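Long-range contact in C-glycoside 3-oxidase (Microbacterium trichothecenolyticum, PDB 7DVE), which oxidises the C3 hydroxyl of the sugar in C-glycosides such as isoorientin and mangiferin, using FAD and passing the electrons to oxygen: residues A[19-32]-A[494-506]. Sequence-based numbering, arbitrary orientation.
With FAD (flavin-adenine dinucleotide), chain C.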
loop_
_atom_site.group_PDB
_atom_site.type_symbol
_atom_site.label_atom_id
_atom_site.label_comp_id
_atom_site.label_asym_id
_atom_site.label_seq_id
_atom_site.Cartn_x
_atom_site.Cartn_y
_atom_site.Cartn_z
ATOM N N PRO A 19 4.357 -4.217 -4.100
ATOM C CA PRO A 19 3.619 -4.240 -5.382
ATOM C C PRO A 19 4.063 -3.200 -6.397
ATOM O O PRO A 19 3.858 -3.416 -7.597
ATOM C CB PRO A 19 2.167 -4.002 -4.954
ATOM C CG PRO A 19 2.117 -4.417 -3.495
ATOM C CD PRO A 19 3.473 -4.160 -2.926
ATOM N N ALA A 20 4.676 -2.088 -5.978
ATOM C CA ALA A 20 5.088 -1.072 -6.951
ATOM C C ALA A 20 6.350 -1.493 -7.703
ATOM O O ALA A 20 6.390 -1.492 -8.948
ATOM C CB ALA A 20 5.299 0.274 -6.238
ATOM N N GLY A 21 7.395 -1.867 -6.960
ATOM C CA GLY A 21 8.586 -2.396 -7.603
ATOM C C GLY A 21 8.284 -3.657 -8.390
ATOM O O GLY A 21 8.783 -3.838 -9.512
ATOM N N ALA A 22 7.437 -4.533 -7.824
ATOM C CA ALA A 22 7.022 -5.733 -8.542
ATOM C C ALA A 22 6.283 -5.383 -9.826
ATOM O O ALA A 22 6.426 -6.084 -10.830
ATOM C CB ALA A 22 6.152 -6.634 -7.659
ATOM N N THR A 23 5.477 -4.314 -9.819
ATOM C CA THR A 23 4.771 -3.959 -11.042
ATOM C C THR A 23 5.764 -3.629 -12.143
ATOM O O THR A 23 5.620 -4.085 -13.288
ATOM C CB THR A 23 3.825 -2.783 -10.806
ATOM O OG1 THR A 23 2.740 -3.211 -9.985
ATOM C CG2 THR A 23 3.260 -2.283 -12.141
ATOM N N TYR A 24 6.785 -2.831 -11.811
ATOM C CA TYR A 24 7.808 -2.545 -12.816
ATOM C C TYR A 24 8.452 -3.831 -13.327
ATOM O O TYR A 24 8.624 -4.019 -14.541
ATOM C CB TYR A 24 8.866 -1.600 -12.256
ATOM C CG TYR A 24 8.477 -0.149 -12.364
ATOM C CD1 TYR A 24 7.634 0.434 -11.421
ATOM C CD2 TYR A 24 8.936 0.635 -13.407
ATOM C CE1 TYR A 24 7.271 1.766 -11.510
ATOM C CE2 TYR A 24 8.582 1.976 -13.504
ATOM C CZ TYR A 24 7.746 2.525 -12.558
ATOM O OH TYR A 24 7.394 3.839 -12.646
ATOM N N ALA A 25 8.803 -4.738 -12.409
ATOM C CA ALA A 25 9.436 -5.992 -12.822
ATOM C C ALA A 25 8.539 -6.785 -13.766
ATOM O O ALA A 25 8.989 -7.264 -14.816
ATOM C CB ALA A 25 9.798 -6.842 -11.603
ATOM N N ARG A 26 7.258 -6.918 -13.425
ATOM C CA ARG A 26 6.384 -7.746 -14.252
ATOM C C ARG A 26 6.112 -7.102 -15.607
ATOM O O ARG A 26 6.100 -7.793 -16.640
ATOM C CB ARG A 26 5.073 -8.041 -13.535
ATOM C CG ARG A 26 4.402 -9.323 -14.087
ATOM C CD ARG A 26 3.100 -8.990 -14.771
ATOM N NE ARG A 26 2.301 -10.144 -15.156
ATOM C CZ ARG A 26 1.510 -10.813 -14.329
ATOM N NH1 ARG A 26 1.559 -10.626 -13.024
ATOM N NH2 ARG A 26 0.659 -11.702 -14.825
ATOM N N ILE A 27 5.891 -5.783 -15.638
ATOM C CA ILE A 27 5.589 -5.165 -16.922
ATOM C C ILE A 27 6.803 -5.187 -17.820
ATOM O O ILE A 27 6.671 -5.316 -19.040
ATOM C CB ILE A 27 5.047 -3.737 -16.763
ATOM C CG1 ILE A 27 3.768 -3.755 -15.936
ATOM C CG2 ILE A 27 4.785 -3.119 -18.154
ATOM C CD1 ILE A 27 2.565 -4.224 -16.758
ATOM N N LEU A 28 8.006 -5.086 -17.256
ATOM C CA LEU A 28 9.170 -5.195 -18.125
ATOM C C LEU A 28 9.448 -6.643 -18.514
ATOM O O LEU A 28 9.958 -6.886 -19.612
ATOM C CB LEU A 28 10.397 -4.542 -17.468
ATOM C CG LEU A 28 10.275 -3.021 -17.258
ATOM C CD1 LEU A 28 11.297 -2.459 -16.271
ATOM C CD2 LEU A 28 10.337 -2.275 -18.601
ATOM N N SER A 29 9.103 -7.622 -17.669
ATOM C CA SER A 29 9.221 -9.012 -18.114
ATOM C C SER A 29 8.241 -9.321 -19.241
ATOM O O SER A 29 8.518 -10.187 -20.082
ATOM C CB SER A 29 9.009 -9.977 -16.948
ATOM O OG SER A 29 9.932 -9.720 -15.899
ATOM N N GLU A 30 7.112 -8.608 -19.293
ATOM C CA GLU A 30 6.165 -8.774 -20.397
ATOM C C GLU A 30 6.615 -8.009 -21.647
ATOM O O GLU A 30 6.878 -8.611 -22.692
ATOM C CB GLU A 30 4.755 -8.336 -19.961
ATOM C CG GLU A 30 3.979 -9.348 -19.071
ATOM C CD GLU A 30 2.723 -8.739 -18.419
ATOM O OE1 GLU A 30 2.513 -7.512 -18.538
ATOM O OE2 GLU A 30 1.946 -9.480 -17.773
ATOM N N ARG A 31 6.705 -6.681 -21.575
ATOM C CA ARG A 31 6.973 -5.878 -22.773
ATOM C C ARG A 31 8.456 -5.719 -23.114
ATOM O O ARG A 31 8.768 -5.210 -24.196
ATOM C CB ARG A 31 6.356 -4.477 -22.633
ATOM C CG ARG A 31 4.840 -4.482 -22.459
ATOM C CD ARG A 31 4.236 -3.125 -22.763
ATOM N NE ARG A 31 2.778 -3.165 -22.754
ATOM C CZ ARG A 31 1.996 -2.216 -23.254
ATOM N NH1 ARG A 31 2.500 -1.133 -23.819
ATOM N NH2 ARG A 31 0.676 -2.352 -23.169
ATOM N N ALA A 32 9.380 -6.114 -22.242
ATOM C CA ALA A 32 10.805 -5.837 -22.452
ATOM C C ALA A 32 11.637 -7.032 -22.004
ATOM O O ALA A 32 12.580 -6.908 -21.219
ATOM C CB ALA A 32 11.227 -4.568 -21.706
ATOM N N VAL A 494 -0.100 0.981 -8.097
ATOM C CA VAL A 494 0.270 -0.027 -9.091
ATOM C C VAL A 494 -0.101 0.433 -10.512
ATOM O O VAL A 494 0.679 0.251 -11.454
ATOM C CB VAL A 494 -0.359 -1.386 -8.720
ATOM C CG1 VAL A 494 -0.393 -2.343 -9.931
ATOM C CG2 VAL A 494 0.422 -2.014 -7.551
ATOM N N ALA A 495 -1.278 1.049 -10.689
ATOM C CA ALA A 495 -1.669 1.569 -12.006
ATOM C C ALA A 495 -0.673 2.604 -12.539
ATOM O O ALA A 495 -0.272 2.574 -13.725
ATOM C CB ALA A 495 -3.070 2.176 -11.918
ATOM N N LEU A 496 -0.266 3.550 -11.676
ATOM C CA LEU A 496 0.727 4.533 -12.113
ATOM C C LEU A 496 2.056 3.850 -12.411
ATOM O O LEU A 496 2.734 4.196 -13.393
ATOM C CB LEU A 496 0.885 5.640 -11.077
ATOM C CG LEU A 496 -0.438 6.260 -10.626
ATOM C CD1 LEU A 496 -0.217 7.207 -9.462
ATOM C CD2 LEU A 496 -1.082 6.984 -11.794
ATOM N N ALA A 497 2.399 2.815 -11.631
ATOM C CA ALA A 497 3.587 2.017 -11.934
ATOM C C ALA A 497 3.480 1.365 -13.311
ATOM O O ALA A 497 4.483 1.242 -14.027
ATOM C CB ALA A 497 3.799 0.958 -10.850
ATOM N N VAL A 498 2.272 0.933 -13.691
ATOM C CA VAL A 498 2.058 0.339 -15.008
ATOM C C VAL A 498 2.429 1.331 -16.099
ATOM O O VAL A 498 3.132 0.996 -17.069
ATOM C CB VAL A 498 0.598 -0.121 -15.169
ATOM C CG1 VAL A 498 0.368 -0.575 -16.578
ATOM C CG2 VAL A 498 0.237 -1.207 -14.140
ATOM N N ARG A 499 1.941 2.569 -15.973
ATOM C CA ARG A 499 2.319 3.575 -16.974
ATOM C C ARG A 499 3.833 3.796 -16.989
ATOM O O ARG A 499 4.460 3.849 -18.054
ATOM C CB ARG A 499 1.597 4.902 -16.746
ATOM C CG ARG A 499 1.762 5.806 -17.965
ATOM C CD ARG A 499 1.218 7.200 -17.807
ATOM N NE ARG A 499 1.987 8.084 -18.668
ATOM C CZ ARG A 499 1.519 9.188 -19.233
ATOM N NH1 ARG A 499 0.279 9.597 -19.029
ATOM N NH2 ARG A 499 2.315 9.893 -20.028
ATOM N N GLY A 500 4.442 3.904 -15.812
ATOM C CA GLY A 500 5.882 4.153 -15.769
ATOM C C GLY A 500 6.699 3.038 -16.405
ATOM O O GLY A 500 7.631 3.293 -17.174
ATOM N N ALA A 501 6.368 1.785 -16.080
ATOM C CA ALA A 501 7.093 0.646 -16.633
ATOM C C ALA A 501 6.861 0.500 -18.131
ATOM O O ALA A 501 7.783 0.117 -18.863
ATOM C CB ALA A 501 6.695 -0.636 -15.900
ATOM N N ARG A 502 5.655 0.814 -18.612
ATOM C CA ARG A 502 5.443 0.849 -20.057
ATOM C C ARG A 502 6.327 1.896 -20.712
ATOM O O ARG A 502 6.852 1.680 -21.811
ATOM C CB ARG A 502 3.981 1.141 -20.368
ATOM C CG ARG A 502 3.052 0.039 -20.032
ATOM C CD ARG A 502 1.647 0.511 -20.259
ATOM N NE ARG A 502 0.742 -0.608 -20.475
ATOM C CZ ARG A 502 -0.561 -0.478 -20.656
ATOM N NH1 ARG A 502 -1.141 0.713 -20.668
ATOM N NH2 ARG A 502 -1.301 -1.568 -20.827
ATOM N N HIS A 503 6.493 3.051 -20.058
ATOM C CA HIS A 503 7.377 4.073 -20.613
ATOM C C HIS A 503 8.820 3.583 -20.689
ATOM O O HIS A 503 9.502 3.780 -21.704
ATOM C CB HIS A 503 7.305 5.365 -19.801
ATOM C CG HIS A 503 8.027 6.499 -20.461
ATOM N ND1 HIS A 503 9.214 7.014 -19.982
ATOM C CD2 HIS A 503 7.763 7.170 -21.604
ATOM C CE1 HIS A 503 9.633 7.973 -20.783
ATOM N NE2 HIS A 503 8.771 8.083 -21.779
ATOM N N ILE A 504 9.303 2.945 -19.622
ATOM C CA ILE A 504 10.672 2.424 -19.647
ATOM C C ILE A 504 10.828 1.382 -20.758
ATOM O O ILE A 504 11.855 1.342 -21.448
ATOM C CB ILE A 504 11.067 1.864 -18.265
ATOM C CG1 ILE A 504 11.247 3.002 -17.260
ATOM C CG2 ILE A 504 12.352 1.053 -18.341
ATOM C CD1 ILE A 504 11.620 2.522 -15.886
ATOM N N ALA A 505 9.807 0.531 -20.960
ATOM C CA ALA A 505 9.852 -0.433 -22.065
ATOM C C ALA A 505 9.910 0.266 -23.419
ATOM O O ALA A 505 10.663 -0.154 -24.307
ATOM C CB ALA A 505 8.644 -1.369 -22.010
ATOM N N ASP A 506 9.086 1.302 -23.613
ATOM C CA ASP A 506 9.173 2.116 -24.825
ATOM C C ASP A 506 10.601 2.600 -25.038
ATOM O O ASP A 506 11.160 2.481 -26.133
ATOM C CB ASP A 506 8.232 3.320 -24.727
ATOM C CG ASP A 506 6.775 2.936 -24.856
ATOM O OD1 ASP A 506 6.427 2.341 -25.875
ATOM O OD2 ASP A 506 5.973 3.221 -23.941
HETATM P PA FAD C . 5.904 -1.292 0.332
HETATM O O1A FAD C . 6.290 -0.689 1.630
HETATM O O2A FAD C . 4.746 -2.216 0.288
HETATM O O5B FAD C . 7.268 -2.004 -0.150
HETATM C C5B FAD C . 8.466 -1.228 -0.235
HETATM C C4B FAD C . 9.668 -2.117 -0.046
HETATM O O4B FAD C . 10.826 -1.248 -0.222
HETATM C C3B FAD C . 9.755 -2.634 1.405
HETATM O O3B FAD C . 9.906 -4.066 1.364
HETATM C C2B FAD C . 11.049 -1.963 1.891
HETATM O O2B FAD C . 11.793 -2.813 2.768
HETATM C C1B FAD C . 11.839 -1.794 0.609
HETATM N N9A FAD C . 12.922 -0.758 0.778
HETATM C C8A FAD C . 12.658 0.464 1.268
HETATM N N7A FAD C . 13.796 1.166 1.294
HETATM C C5A FAD C . 14.775 0.387 0.830
HETATM C C6A FAD C . 16.081 0.625 0.641
HETATM N N6A FAD C . 16.512 1.839 0.981
HETATM N N1A FAD C . 16.918 -0.300 0.136
HETATM C C2A FAD C . 16.389 -1.549 -0.197
HETATM N N3A FAD C . 15.013 -1.775 -0.005
HETATM C C4A FAD C . 14.236 -0.804 0.504
HETATM N N1 FAD C . -3.422 -1.204 1.187
HETATM C C2 FAD C . -4.536 -1.240 0.366
HETATM O O2 FAD C . -4.472 -0.662 -0.712
HETATM N N3 FAD C . -5.699 -1.911 0.779
HETATM C C4 FAD C . -5.717 -2.594 2.015
HETATM O O4 FAD C . -6.738 -3.201 2.357
HETATM C C4X FAD C . -4.589 -2.548 2.827
HETATM N N5 FAD C . -4.558 -3.132 4.051
HETATM C C5X FAD C . -3.386 -3.178 4.748
HETATM C C6 FAD C . -3.291 -3.899 5.954
HETATM C C7 FAD C . -2.097 -4.011 6.656
HETATM C C7M FAD C . -2.025 -4.822 7.975
HETATM C C8 FAD C . -0.954 -3.382 6.159
HETATM C C8M FAD C . 0.375 -3.494 6.929
HETATM C C9 FAD C . -1.037 -2.653 4.964
HETATM C C9A FAD C . -2.248 -2.538 4.256
HETATM N N10 FAD C . -2.338 -1.821 3.113
HETATM C C10 FAD C . -3.458 -1.853 2.389
HETATM C "C1'" FAD C . -1.213 -0.997 2.584
HETATM C "C2'" FAD C . -0.364 -1.669 1.498
HETATM O "O2'" FAD C . 0.348 -2.766 2.094
HETATM C "C3'" FAD C . 0.603 -0.629 0.839
HETATM O "O3'" FAD C . -0.157 0.421 0.225
HETATM C "C4'" FAD C . 1.429 -1.268 -0.279
HETATM O "O4'" FAD C . 2.168 -2.362 0.242
HETATM C "C5'" FAD C . 2.421 -0.232 -0.876
HETATM O "O5'" FAD C . 3.347 -0.883 -1.769
HETATM P P FAD C . 4.811 -0.294 -2.129
HETATM O O1P FAD C . 5.642 -1.278 -2.875
HETATM O O2P FAD C . 4.556 1.036 -2.722
HETATM O O3P FAD C . 5.650 -0.136 -0.755
#
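Tyr24 is a knob in a hole formed by Ala497, Gly500, Ala501 and Ile504, where two helices of the FAD-binding, Rossmann-type domain of this GMC oxidoreductase pack, their segment axes 39° from parallel. Helix 19-31 follows the glycine-rich turn after strand 12-15; segment 494-506 lies on helix 490-510, the last of the chain. Ala497 O lies over one ring face, nearer the rim than the centre, and Ile504 CD1 is at the ring edge. Gly500 makes room for the hydroxyl: Tyr24 OH is 3.5 Å from Gly500 CA. The hydroxyl is buried and has no polar partner in the model. With an alanine here, the hole is likely to be left unfilled and Ile504 CD1 without the ring edge it touches.

The other contacts are mostly apolar. Ala501 CB meets Ile27 CB at 3.6 Å, and Leu28 CD2 reaches Ala505. Thr23 CG2, anti to the backbone N, points onto Ala497 CB at 3.5 Å.

Thr23 OG1 lies against Val494 CG1 and donates a hydrogen bond to Pro19 O (2.6 Å). Ala20 N gives a weak one to FAD O1P.

At the far end two like charges meet. Arg502 NH1 forms a salt bridge with Glu152, which probably offsets the repulsion. Arg502 NE sits over one face of the Arg31 guanidinium, 3.2 Å from Arg31 NH2.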